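Local coordinates for protein HemO (Neisseria meningitidis, PDB 1J77) that binds heme and probably cleaves its ring oxidatively, as expected of a bacterial heme oxygenase, at residues 57-62 against 108-113; 51-56 against 115-120; 70-75 against 154-159. All blocks are in the same frame, centred on the assembly; numbering follows the deposited sequence.

Contact 1: residues 57-62 against 108-113; sequences DHIYKD and IGWLYC. With HEM (protoporphyrin IX containing Fe), chain B.
L111 lays its CD1 methyl over one face of the Y60 ring, a CH-pi contact in which the carbon stands 3.7 Å from the centroid of the Y60 ring and 21° off its normal. The methyl is displaced toward the rim, so it lies closest to Y60 CE2, 3.5 Å from L111 CD1. With CG of L111 anti to the backbone N (chi1 -179°), the branch is carried toward helix 39-60, although the first bond of the side chain does not aim that way. The tyrosine hydroxyl goes further, to a hydrogen bond with E115, so the ring is gripped at its polar end as well as covered by a methyl. I59 supplies the second half of the contact with its two branches. Its CD1 reaches W110 CB at 3.7 Å, the two side chains crossing at about a right angle, while its CG2 lies 3.9 Å from L111 CB, where the side chains run past each other in opposite directions. The union is therefore apolar throughout, and its four side chains are all buried. The same turn of helix 104-119 presents Y112 and C113 to the heme: Y112 OH donates a 2.7 Å hydrogen bond to the propionate oxygen O1D of HEM, and C113 SG packs 3.5 Å from the vinyl carbon CAC of HEM. Helix 104-119 thus lies between the end of helix 39-60 and the cofactor, while W110, Y112 and C113 also touch helix 167-192 and Y112 meets helix 11-32.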
loop_
_atom_site.group_PDB
_atom_site.type_symbol
_atom_site.label_atom_id
_atom_site.label_comp_id
_atom_site.label_asym_id
_atom_site.label_seq_id
_atom_site.Cartn_x
_atom_site.Cartn_y
_atom_site.Cartn_z
ATOM N N ASP A 57 -7.229 7.288 -1.118
ATOM C CA ASP A 57 -7.373 8.271 -2.175
ATOM C C ASP A 57 -7.610 9.688 -1.674
ATOM O O ASP A 57 -7.017 10.604 -2.186
ATOM C CB ASP A 57 -8.469 7.853 -3.157
ATOM C CG ASP A 57 -8.299 8.525 -4.471
ATOM O OD1 ASP A 57 -9.229 9.253 -4.925
ATOM O OD2 ASP A 57 -7.205 8.412 -5.063
ATOM N N HIS A 58 -8.467 9.799 -0.671
ATOM C CA HIS A 58 -8.817 11.113 -0.101
ATOM C C HIS A 58 -7.641 11.696 0.708
ATOM O O HIS A 58 -7.576 12.930 0.959
ATOM C CB HIS A 58 -10.061 10.966 0.778
ATOM C CG HIS A 58 -9.825 10.204 2.049
ATOM N ND1 HIS A 58 -9.476 8.863 2.055
ATOM C CD2 HIS A 58 -9.797 10.599 3.349
ATOM C CE1 HIS A 58 -9.297 8.465 3.308
ATOM N NE2 HIS A 58 -9.457 9.502 4.112
ATOM N N ILE A 59 -6.721 10.844 1.159
ATOM C CA ILE A 59 -5.556 11.319 1.893
ATOM C C ILE A 59 -4.543 11.907 0.905
ATOM O O ILE A 59 -3.946 12.941 1.175
ATOM C CB ILE A 59 -4.941 10.178 2.729
ATOM C CG1 ILE A 59 -5.992 9.601 3.679
ATOM C CG2 ILE A 59 -3.676 10.700 3.500
ATOM C CD1 ILE A 59 -5.508 8.410 4.496
ATOM N N TYR A 60 -4.367 11.269 -0.245
ATOM C CA TYR A 60 -3.451 11.773 -1.280
ATOM C C TYR A 60 -3.916 13.115 -1.805
ATOM O O TYR A 60 -3.097 13.946 -2.193
ATOM C CB TYR A 60 -3.234 10.796 -2.462
ATOM C CG TYR A 60 -2.152 9.731 -2.175
ATOM C CD1 TYR A 60 -2.484 8.428 -1.812
ATOM C CD2 TYR A 60 -0.811 10.026 -2.315
ATOM C CE1 TYR A 60 -1.515 7.482 -1.547
ATOM C CE2 TYR A 60 0.164 9.100 -2.055
ATOM C CZ TYR A 60 -0.186 7.819 -1.666
ATOM O OH TYR A 60 0.831 6.903 -1.423
ATOM N N LYS A 61 -5.229 13.331 -1.722
ATOM C CA LYS A 61 -5.820 14.562 -2.246
ATOM C C LYS A 61 -6.100 15.573 -1.153
ATOM O O LYS A 61 -6.721 16.642 -1.405
ATOM C CB LYS A 61 -7.134 14.236 -2.956
ATOM C CG LYS A 61 -6.992 13.446 -4.252
ATOM C CD LYS A 61 -8.307 12.852 -4.763
ATOM C CE LYS A 61 -8.176 12.281 -6.156
ATOM N NZ LYS A 61 -9.383 11.517 -6.620
ATOM N N ASP A 62 -5.728 15.263 0.069
ATOM C CA ASP A 62 -6.026 16.149 1.204
ATOM C C ASP A 62 -5.452 17.558 1.016
ATOM O O ASP A 62 -4.298 17.736 0.683
ATOM C CB ASP A 62 -5.531 15.494 2.485
ATOM C CG ASP A 62 -5.918 16.274 3.721
ATOM O OD1 ASP A 62 -5.086 17.063 4.228
ATOM O OD2 ASP A 62 -7.042 16.142 4.221
ATOM N N ILE A 108 -1.878 10.230 8.420
ATOM C CA ILE A 108 -0.468 10.301 8.030
ATOM C C ILE A 108 0.171 8.899 8.032
ATOM O O ILE A 108 0.951 8.602 7.154
ATOM C CB ILE A 108 0.295 11.305 8.930
ATOM C CG1 ILE A 108 -0.340 12.689 8.823
ATOM C CG2 ILE A 108 1.742 11.368 8.484
ATOM C CD1 ILE A 108 0.106 13.642 9.920
ATOM N N GLY A 109 -0.187 8.090 9.012
ATOM C CA GLY A 109 0.200 6.674 9.037
ATOM C C GLY A 109 -0.275 5.847 7.846
ATOM O O GLY A 109 0.490 5.026 7.336
ATOM N N TRP A 110 -1.512 6.040 7.412
ATOM C CA TRP A 110 -2.016 5.393 6.201
ATOM C C TRP A 110 -1.243 5.827 4.994
ATOM O O TRP A 110 -0.947 5.038 4.089
ATOM C CB TRP A 110 -3.524 5.631 5.967
ATOM C CG TRP A 110 -4.399 4.914 6.913
ATOM C CD1 TRP A 110 -4.541 5.116 8.245
ATOM C CD2 TRP A 110 -5.295 3.863 6.576
ATOM N NE1 TRP A 110 -5.423 4.209 8.758
ATOM C CE2 TRP A 110 -5.940 3.456 7.745
ATOM C CE3 TRP A 110 -5.628 3.232 5.387
ATOM C CZ2 TRP A 110 -6.907 2.419 7.770
ATOM C CZ3 TRP A 110 -6.580 2.215 5.415
ATOM C CH2 TRP A 110 -7.185 1.814 6.601
ATOM N N LEU A 111 -0.939 7.123 4.923
ATOM C CA LEU A 111 -0.144 7.601 3.845
ATOM C C LEU A 111 1.281 6.977 3.777
ATOM O O LEU A 111 1.742 6.636 2.692
ATOM C CB LEU A 111 -0.077 9.147 3.901
ATOM C CG LEU A 111 0.727 9.780 2.781
ATOM C CD1 LEU A 111 0.234 9.501 1.441
ATOM C CD2 LEU A 111 0.835 11.299 3.016
ATOM N N TYR A 112 1.942 6.899 4.913
ATOM C CA TYR A 112 3.233 6.195 5.038
ATOM C C TYR A 112 3.106 4.752 4.496
ATOM O O TYR A 112 3.898 4.333 3.628
ATOM C CB TYR A 112 3.684 6.201 6.506
ATOM C CG TYR A 112 4.775 5.185 6.782
ATOM C CD1 TYR A 112 6.102 5.430 6.406
ATOM C CD2 TYR A 112 4.454 3.987 7.374
ATOM C CE1 TYR A 112 7.080 4.471 6.622
ATOM C CE2 TYR A 112 5.424 2.996 7.576
ATOM C CZ TYR A 112 6.745 3.246 7.204
ATOM O OH TYR A 112 7.720 2.248 7.429
ATOM N N CYS A 113 2.075 4.039 4.909
ATOM C CA CYS A 113 1.879 2.625 4.514
ATOM C C CYS A 113 1.700 2.545 3.014
ATOM O O CYS A 113 2.368 1.773 2.341
ATOM C CB CYS A 113 0.670 2.120 5.234
ATOM S SG CYS A 113 0.307 0.429 4.993
HETATM C CHA HEM B . 9.191 -1.503 2.215
HETATM C CHB HEM B . 8.821 -5.925 0.276
HETATM C CHC HEM B . 3.958 -5.564 0.424
HETATM C CHD HEM B . 4.363 -1.335 2.816
HETATM C C1A HEM B . 9.506 -2.686 1.591
HETATM C C2A HEM B . 10.851 -3.099 1.131
HETATM C C3A HEM B . 10.714 -4.315 0.606
HETATM C C4A HEM B . 9.324 -4.733 0.711
HETATM C CMA HEM B . 11.855 -5.164 -0.009
HETATM C CAA HEM B . 12.187 -2.301 1.158
HETATM C CBA HEM B . 12.369 -1.614 -0.196
HETATM C CGA HEM B . 13.573 -0.692 -0.209
HETATM O O1A HEM B . 14.038 -0.299 0.901
HETATM O O2A HEM B . 14.064 -0.380 -1.336
HETATM C C1B HEM B . 7.475 -6.225 0.134
HETATM C C2B HEM B . 6.954 -7.420 -0.470
HETATM C C3B HEM B . 5.593 -7.350 -0.404
HETATM C C4B HEM B . 5.251 -6.056 0.183
HETATM C CMB HEM B . 7.885 -8.518 -1.045
HETATM C CAB HEM B . 4.568 -8.343 -0.955
HETATM C CBB HEM B . 4.794 -9.653 -0.943
HETATM C C1C HEM B . 3.662 -4.371 1.028
HETATM C C2C HEM B . 2.323 -3.809 1.198
HETATM C C3C HEM B . 2.444 -2.678 1.911
HETATM C C4C HEM B . 3.837 -2.401 2.128
HETATM C CMC HEM B . 1.038 -4.522 0.751
HETATM C CAC HEM B . 1.347 -1.731 2.381
HETATM C CBC HEM B . 0.092 -2.162 2.457
HETATM C C1D HEM B . 5.689 -1.041 2.860
HETATM C C2D HEM B . 6.191 0.145 3.506
HETATM C C3D HEM B . 7.678 0.098 3.350
HETATM C C4D HEM B . 7.926 -1.112 2.604
HETATM C CMD HEM B . 5.345 1.205 4.214
HETATM C CAD HEM B . 8.719 1.130 3.786
HETATM C CBD HEM B . 9.559 0.661 4.937
HETATM C CGD HEM B . 10.427 1.849 5.284
HETATM O O1D HEM B . 9.963 2.695 6.086
HETATM O O2D HEM B . 11.604 1.911 4.809
HETATM N NA HEM B . 8.621 -3.698 1.303
HETATM N NB HEM B . 6.414 -5.439 0.556
HETATM N NC HEM B . 4.526 -3.477 1.588
HETATM N ND HEM B . 6.738 -1.800 2.323
HETATM FE FE HEM B . 6.594 -3.642 1.545
HETATM O O HOH W 1 6.454 -2.717 -0.168
#

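Contact 2: residues 51-56 against 115-120. With HEM (protoporphyrin IX containing Fe), chain B.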
loop_
_atom_site.group_PDB
_atom_site.type_symbol
_atom_site.label_atom_id
_atom_site.label_comp_id
_atom_site.label_asym_id
_atom_site.label_seq_id
_atom_site.Cartn_x
_atom_site.Cartn_y
_atom_site.Cartn_z
ATOM N N VAL A 51 -8.955 -1.874 -3.464
ATOM C CA VAL A 51 -9.622 -1.465 -2.250
ATOM C C VAL A 51 -8.681 -0.662 -1.387
ATOM O O VAL A 51 -9.042 0.408 -0.836
ATOM C CB VAL A 51 -10.176 -2.675 -1.447
ATOM C CG1 VAL A 51 -10.775 -2.263 -0.112
ATOM C CG2 VAL A 51 -11.194 -3.383 -2.263
ATOM N N PHE A 52 -7.479 -1.169 -1.206
ATOM C CA PHE A 52 -6.516 -0.436 -0.393
ATOM C C PHE A 52 -6.232 0.959 -0.964
ATOM O O PHE A 52 -6.187 1.968 -0.232
ATOM C CB PHE A 52 -5.210 -1.213 -0.205
ATOM C CG PHE A 52 -4.225 -0.472 0.665
ATOM C CD1 PHE A 52 -4.393 -0.424 2.041
ATOM C CD2 PHE A 52 -3.162 0.159 0.114
ATOM C CE1 PHE A 52 -3.492 0.285 2.838
ATOM C CE2 PHE A 52 -2.271 0.850 0.934
ATOM C CZ PHE A 52 -2.459 0.893 2.245
ATOM N N HIS A 53 -5.964 1.023 -2.254
ATOM C CA HIS A 53 -5.629 2.323 -2.855
ATOM C C HIS A 53 -6.850 3.246 -2.907
ATOM O O HIS A 53 -6.714 4.454 -2.772
ATOM C CB HIS A 53 -4.960 2.112 -4.212
ATOM C CG HIS A 53 -3.520 1.771 -4.052
ATOM N ND1 HIS A 53 -3.003 0.482 -4.099
ATOM C CD2 HIS A 53 -2.495 2.572 -3.696
ATOM C CE1 HIS A 53 -1.704 0.533 -3.866
ATOM N NE2 HIS A 53 -1.375 1.785 -3.604
ATOM N N LYS A 54 -8.047 2.718 -3.047
ATOM C CA LYS A 54 -9.220 3.585 -2.909
ATOM C C LYS A 54 -9.302 4.200 -1.508
ATOM O O LYS A 54 -9.614 5.388 -1.342
ATOM C CB LYS A 54 -10.499 2.808 -3.247
ATOM C CG LYS A 54 -11.816 3.573 -2.966
ATOM C CD LYS A 54 -11.988 4.793 -3.766
ATOM C CE LYS A 54 -13.274 5.559 -3.349
ATOM N NZ LYS A 54 -13.663 6.539 -4.393
ATOM N N ALA A 55 -9.056 3.407 -0.489
ATOM C CA ALA A 55 -9.134 3.801 0.898
ATOM C C ALA A 55 -8.196 4.949 1.260
ATOM O O ALA A 55 -8.403 5.586 2.300
ATOM C CB ALA A 55 -8.861 2.603 1.808
ATOM N N VAL A 56 -7.130 5.128 0.488
ATOM C CA VAL A 56 -6.214 6.210 0.792
ATOM C C VAL A 56 -6.313 7.365 -0.166
ATOM O O VAL A 56 -5.602 8.360 -0.013
ATOM C CB VAL A 56 -4.747 5.741 0.912
ATOM C CG1 VAL A 56 -4.528 4.777 2.090
ATOM C CG2 VAL A 56 -4.220 5.186 -0.422
ATOM N N GLU A 115 2.517 4.767 0.665
ATOM C CA GLU A 115 3.608 5.256 -0.121
ATOM C C GLU A 115 4.815 4.298 -0.014
ATOM O O GLU A 115 5.502 4.044 -1.026
ATOM C CB GLU A 115 3.911 6.719 0.210
ATOM C CG GLU A 115 4.811 7.381 -0.841
ATOM C CD GLU A 115 4.300 7.307 -2.248
ATOM O OE1 GLU A 115 3.090 7.503 -2.498
ATOM O OE2 GLU A 115 5.112 7.079 -3.158
ATOM N N GLY A 116 5.048 3.757 1.164
ATOM C CA GLY A 116 6.074 2.754 1.299
ATOM C C GLY A 116 5.826 1.496 0.488
ATOM O O GLY A 116 6.783 0.867 0.049
ATOM N N SER A 117 4.585 1.153 0.209
ATOM C CA SER A 117 4.278 -0.012 -0.582
ATOM C C SER A 117 4.801 0.094 -2.014
ATOM O O SER A 117 5.075 -0.925 -2.664
ATOM C CB SER A 117 2.771 -0.264 -0.560
ATOM O OG SER A 117 2.048 0.551 -1.489
ATOM N N ASN A 118 4.958 1.316 -2.505
ATOM C CA ASN A 118 5.461 1.532 -3.849
ATOM C C ASN A 118 6.964 1.365 -3.793
ATOM O O ASN A 118 7.574 0.792 -4.712
ATOM C CB ASN A 118 5.063 2.929 -4.342
ATOM C CG ASN A 118 3.531 3.112 -4.438
ATOM O OD1 ASN A 118 2.797 2.199 -4.858
ATOM N ND2 ASN A 118 3.044 4.306 -4.048
ATOM N N LEU A 119 7.565 1.881 -2.722
ATOM C CA LEU A 119 8.994 1.707 -2.468
ATOM C C LEU A 119 9.329 0.240 -2.678
ATOM O O LEU A 119 10.179 -0.133 -3.497
ATOM C CB LEU A 119 9.326 2.078 -1.017
ATOM C CG LEU A 119 10.757 2.459 -0.677
ATOM C CD1 LEU A 119 11.156 1.969 0.699
ATOM C CD2 LEU A 119 11.727 2.051 -1.761
ATOM N N GLY A 120 8.611 -0.609 -1.977
ATOM C CA GLY A 120 8.908 -2.024 -1.997
ATOM C C GLY A 120 8.243 -2.892 -3.029
ATOM O O GLY A 120 8.350 -4.099 -2.927
HETATM C CHA HEM B . 9.191 -1.503 2.215
HETATM C CHB HEM B . 8.821 -5.925 0.276
HETATM C CHC HEM B . 3.958 -5.564 0.424
HETATM C CHD HEM B . 4.363 -1.335 2.816
HETATM C C1A HEM B . 9.506 -2.686 1.591
HETATM C C2A HEM B . 10.851 -3.099 1.131
HETATM C C3A HEM B . 10.714 -4.315 0.606
HETATM C C4A HEM B . 9.324 -4.733 0.711
HETATM C CMA HEM B . 11.855 -5.164 -0.009
HETATM C CAA HEM B . 12.187 -2.301 1.158
HETATM C CBA HEM B . 12.369 -1.614 -0.196
HETATM C CGA HEM B . 13.573 -0.692 -0.209
HETATM O O1A HEM B . 14.038 -0.299 0.901
HETATM O O2A HEM B . 14.064 -0.380 -1.336
HETATM C C1B HEM B . 7.475 -6.225 0.134
HETATM C C2B HEM B . 6.954 -7.420 -0.470
HETATM C C3B HEM B . 5.593 -7.350 -0.404
HETATM C C4B HEM B . 5.251 -6.056 0.183
HETATM C CMB HEM B . 7.885 -8.518 -1.045
HETATM C CAB HEM B . 4.568 -8.343 -0.955
HETATM C CBB HEM B . 4.794 -9.653 -0.943
HETATM C C1C HEM B . 3.662 -4.371 1.028
HETATM C C2C HEM B . 2.323 -3.809 1.198
HETATM C C3C HEM B . 2.444 -2.678 1.911
HETATM C C4C HEM B . 3.837 -2.401 2.128
HETATM C CMC HEM B . 1.038 -4.522 0.751
HETATM C CAC HEM B . 1.347 -1.731 2.381
HETATM C CBC HEM B . 0.092 -2.162 2.457
HETATM C C1D HEM B . 5.689 -1.041 2.860
HETATM C C2D HEM B . 6.191 0.145 3.506
HETATM C C3D HEM B . 7.678 0.098 3.350
HETATM C C4D HEM B . 7.926 -1.112 2.604
HETATM C CMD HEM B . 5.345 1.205 4.214
HETATM C CAD HEM B . 8.719 1.130 3.786
HETATM C CBD HEM B . 9.559 0.661 4.937
HETATM C CGD HEM B . 10.427 1.849 5.284
HETATM O O1D HEM B . 9.963 2.695 6.086
HETATM O O2D HEM B . 11.604 1.911 4.809
HETATM N NA HEM B . 8.621 -3.698 1.303
HETATM N NB HEM B . 6.414 -5.439 0.556
HETATM N NC HEM B . 4.526 -3.477 1.588
HETATM N ND HEM B . 6.738 -1.800 2.323
HETATM FE FE HEM B . 6.594 -3.642 1.545
HETATM O O HOH W 1 6.454 -2.717 -0.168
#
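H53 reaches toward S117 and N118 without bonding to either, H53 NE2 lying 4.2 Å from S117 OG and 4.4 Å from N118 OD1. The imidazole meets both oxygens obliquely, and the contact is slight. S117 OG is bonded to A114 O and N118 OD1 weakly to R77, while the other imidazole nitrogen, H53 ND1, is bonded to Q49 O. The serine torsion accounts for the first of these bonds: OG stands between the backbone N and the carbonyl carbon (chi1 81°), turned back to A114 O in its own helix. Separately, the course of the helix backbone sets S117 CB 3.5 Å from C3C of HEM. F52 extends with CG anti to its backbone N (chi1 -179°), so that the vinyl carbon CBC of HEM lies over one face of the F52 ring, toward its rim, 4.0 Å from F52 CZ. The approach is closer still at G116, whose C comes to 3.3 Å from C2D of HEM, and G120 CA lies 3.7 Å from HEM C1A; the lack of side chains at these two glycines lets the backbone lie directly against the porphyrin. The water on the iron, 1.9 Å from FE, also gives a weak hydrogen bond to S117 O. Helix 104-119 consequently covers the distal face of the heme, and helix 39-60 lies beside it, its H53 also touching helix 78-87 and its V51 and A55 touching helix 167-192.

Contact 3: residues 70-75 against 154-159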
loop_
_atom_site.group_PDB
_atom_site.type_symbol
_atom_site.label_atom_id
_atom_site.label_comp_id
_atom_site.label_asym_id
_atom_site.label_seq_id
_atom_site.Cartn_x
_atom_site.Cartn_y
_atom_site.Cartn_z
ATOM N N PRO A 70 4.415 18.926 -1.608
ATOM C CA PRO A 70 4.095 19.310 -2.984
ATOM C C PRO A 70 3.858 18.159 -3.951
ATOM O O PRO A 70 4.647 17.245 -3.997
ATOM C CB PRO A 70 5.338 20.102 -3.418
ATOM C CG PRO A 70 6.396 19.660 -2.478
ATOM C CD PRO A 70 5.690 19.531 -1.171
ATOM N N GLU A 71 2.777 18.242 -4.724
ATOM C CA GLU A 71 2.430 17.268 -5.752
ATOM C C GLU A 71 1.978 15.927 -5.194
ATOM O O GLU A 71 1.959 14.932 -5.909
ATOM C CB GLU A 71 3.609 17.076 -6.707
ATOM C CG GLU A 71 3.984 18.360 -7.427
ATOM C CD GLU A 71 2.916 18.791 -8.403
ATOM O OE1 GLU A 71 3.090 18.569 -9.627
ATOM O OE2 GLU A 71 1.900 19.362 -7.944
ATOM N N LEU A 72 1.551 15.924 -3.936
ATOM C CA LEU A 72 1.134 14.666 -3.311
ATOM C C LEU A 72 0.006 14.000 -4.054
ATOM O O LEU A 72 0.025 12.778 -4.241
ATOM C CB LEU A 72 0.716 14.897 -1.874
ATOM C CG LEU A 72 0.198 13.698 -1.073
ATOM C CD1 LEU A 72 1.347 12.631 -0.876
ATOM C CD2 LEU A 72 -0.416 14.114 0.256
ATOM N N GLU A 73 -0.994 14.766 -4.449
ATOM C CA GLU A 73 -2.133 14.177 -5.134
ATOM C C GLU A 73 -1.755 13.281 -6.331
ATOM O O GLU A 73 -2.486 12.336 -6.669
ATOM C CB GLU A 73 -3.080 15.289 -5.578
ATOM C CG GLU A 73 -2.451 16.364 -6.441
ATOM C CD GLU A 73 -3.477 17.376 -6.913
ATOM O OE1 GLU A 73 -4.470 16.933 -7.536
ATOM O OE2 GLU A 73 -3.301 18.590 -6.650
ATOM N N TYR A 74 -0.615 13.557 -6.956
ATOM C CA TYR A 74 -0.205 12.820 -8.164
ATOM C C TYR A 74 0.497 11.489 -7.902
ATOM O O TYR A 74 0.663 10.662 -8.815
ATOM C CB TYR A 74 0.684 13.712 -9.020
ATOM C CG TYR A 74 -0.038 14.936 -9.450
ATOM C CD1 TYR A 74 0.534 16.185 -9.321
ATOM C CD2 TYR A 74 -1.326 14.843 -9.961
ATOM C CE1 TYR A 74 -0.147 17.312 -9.713
ATOM C CE2 TYR A 74 -2.011 15.959 -10.351
ATOM C CZ TYR A 74 -1.418 17.187 -10.224
ATOM O OH TYR A 74 -2.114 18.294 -10.616
ATOM N N MET A 75 0.890 11.276 -6.655
ATOM C CA MET A 75 1.536 10.032 -6.260
ATOM C C MET A 75 0.550 8.865 -6.114
ATOM O O MET A 75 0.988 7.717 -6.014
ATOM C CB MET A 75 2.308 10.231 -4.960
ATOM C CG MET A 75 3.516 11.157 -5.095
ATOM S SD MET A 75 4.198 11.527 -3.486
ATOM C CE MET A 75 5.310 12.986 -3.886
ATOM N N ARG A 154 13.077 8.721 -0.662
ATOM C CA ARG A 154 13.896 9.593 0.170
ATOM C C ARG A 154 13.312 11.019 0.190
ATOM O O ARG A 154 13.245 11.656 1.230
ATOM C CB ARG A 154 15.337 9.553 -0.353
ATOM C CG ARG A 154 15.921 8.142 -0.257
ATOM C CD ARG A 154 17.411 7.999 -0.612
ATOM N NE ARG A 154 17.603 6.809 -1.442
ATOM C CZ ARG A 154 17.984 6.836 -2.713
ATOM N NH1 ARG A 154 18.284 7.982 -3.298
ATOM N NH2 ARG A 154 18.107 5.707 -3.406
ATOM N N ALA A 155 12.827 11.489 -0.948
ATOM C CA ALA A 155 12.201 12.824 -0.998
ATOM C C ALA A 155 10.964 12.825 -0.120
ATOM O O ALA A 155 10.786 13.685 0.762
ATOM C CB ALA A 155 11.829 13.179 -2.418
ATOM N N PHE A 156 10.123 11.808 -0.320
ATOM C CA PHE A 156 8.915 11.696 0.437
ATOM C C PHE A 156 9.247 11.679 1.913
ATOM O O PHE A 156 8.619 12.365 2.731
ATOM C CB PHE A 156 8.197 10.387 0.065
ATOM C CG PHE A 156 6.849 10.257 0.689
ATOM C CD1 PHE A 156 5.780 11.008 0.208
ATOM C CD2 PHE A 156 6.643 9.411 1.773
ATOM C CE1 PHE A 156 4.563 10.897 0.787
ATOM C CE2 PHE A 156 5.401 9.306 2.347
ATOM C CZ PHE A 156 4.372 10.053 1.875
ATOM N N VAL A 157 10.242 10.867 2.267
ATOM C CA VAL A 157 10.702 10.758 3.624
ATOM C C VAL A 157 11.084 12.122 4.225
ATOM O O VAL A 157 10.820 12.384 5.390
ATOM C CB VAL A 157 11.865 9.748 3.755
ATOM C CG1 VAL A 157 12.484 9.829 5.130
ATOM C CG2 VAL A 157 11.317 8.333 3.565
ATOM N N GLU A 158 11.667 12.997 3.429
ATOM C CA GLU A 158 12.025 14.317 3.931
ATOM C C GLU A 158 10.779 15.075 4.357
ATOM O O GLU A 158 10.696 15.595 5.479
ATOM C CB GLU A 158 12.782 15.092 2.862
ATOM C CG GLU A 158 14.125 14.493 2.498
ATOM C CD GLU A 158 15.205 14.718 3.548
ATOM O OE1 GLU A 158 14.889 14.859 4.748
ATOM O OE2 GLU A 158 16.401 14.742 3.179
ATOM N N HIS A 159 9.789 15.094 3.463
ATOM C CA HIS A 159 8.529 15.791 3.718
ATOM C C HIS A 159 7.816 15.242 4.940
ATOM O O HIS A 159 7.230 15.999 5.717
ATOM C CB HIS A 159 7.615 15.716 2.496
ATOM C CG HIS A 159 8.112 16.476 1.303
ATOM N ND1 HIS A 159 8.161 15.922 0.040
ATOM C CD2 HIS A 159 8.564 17.746 1.172
ATOM C CE1 HIS A 159 8.624 16.815 -0.813
ATOM N NE2 HIS A 159 8.891 17.928 -0.151
#
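P70 and H159 make the CH-pi contact of this pair, approaching each other from opposite directions. The proline CD methylene lies over one face of the imidazole, 4.1 Å from the centroid of the H159 ring and 25° off its normal. It is displaced toward the rim, so that P70 CD comes to 3.7 Å from H159 NE2, and P70 CG follows at 3.8 Å from the same nitrogen. In the histidine, chi1 of -67° carries the ring toward the loop and chi2 of 131° sets the turn that brings a face of it to the proline, at the more exposed margin of the contact. A sulfur-aromatic interaction forms deeper in: M75 SD sits 5.2 Å from the centroid of the F156 ring in an oblique Met-aromatic contact, its nearest ring atom being F156 CD1, 4.1 Å from M75 SD. In the all-helical heme oxygenase fold, the link between helices 63-68 and 78-87 is here packed against helix 149-162 through these side chains. Purely apolar contact is left to L72, which places CD1 at the edge of the F156 ring, near its plane and 4.0 Å from F156 CE1, so leucine and methionine meet neighbouring atoms of one ring. L72 and F156 both also pack on L111 of helix 104-119, while M75 and F156 both touch E115; L72 and M75 rest in addition on Y60 of helix 39-60.

How the contacts relate
Helix 104-119 is common to contacts 1 and 2 and also packs against the side chains of contact 3. Contacts 1 and 2, with centres 9 Å apart, are successive meetings of helices 39-60 and 104-119, joined where Y60 OH lies 2.6 Å from E115 OE1 and where C113 SG packs 3.9 Å from F52 CZ. Both touch the heme. Contact 3 lies farther out, its centre 11 Å from that of contact 1 and 14 Å from that of contact 2, yet F156 CZ comes within 3.8 Å of L111 CG and F156 CE2 within 3.7 Å of E115 CB. Between nearest atoms, the F156 side chain is about 5 Å from that of heme-binding Y112 and about 8 Å from HEM.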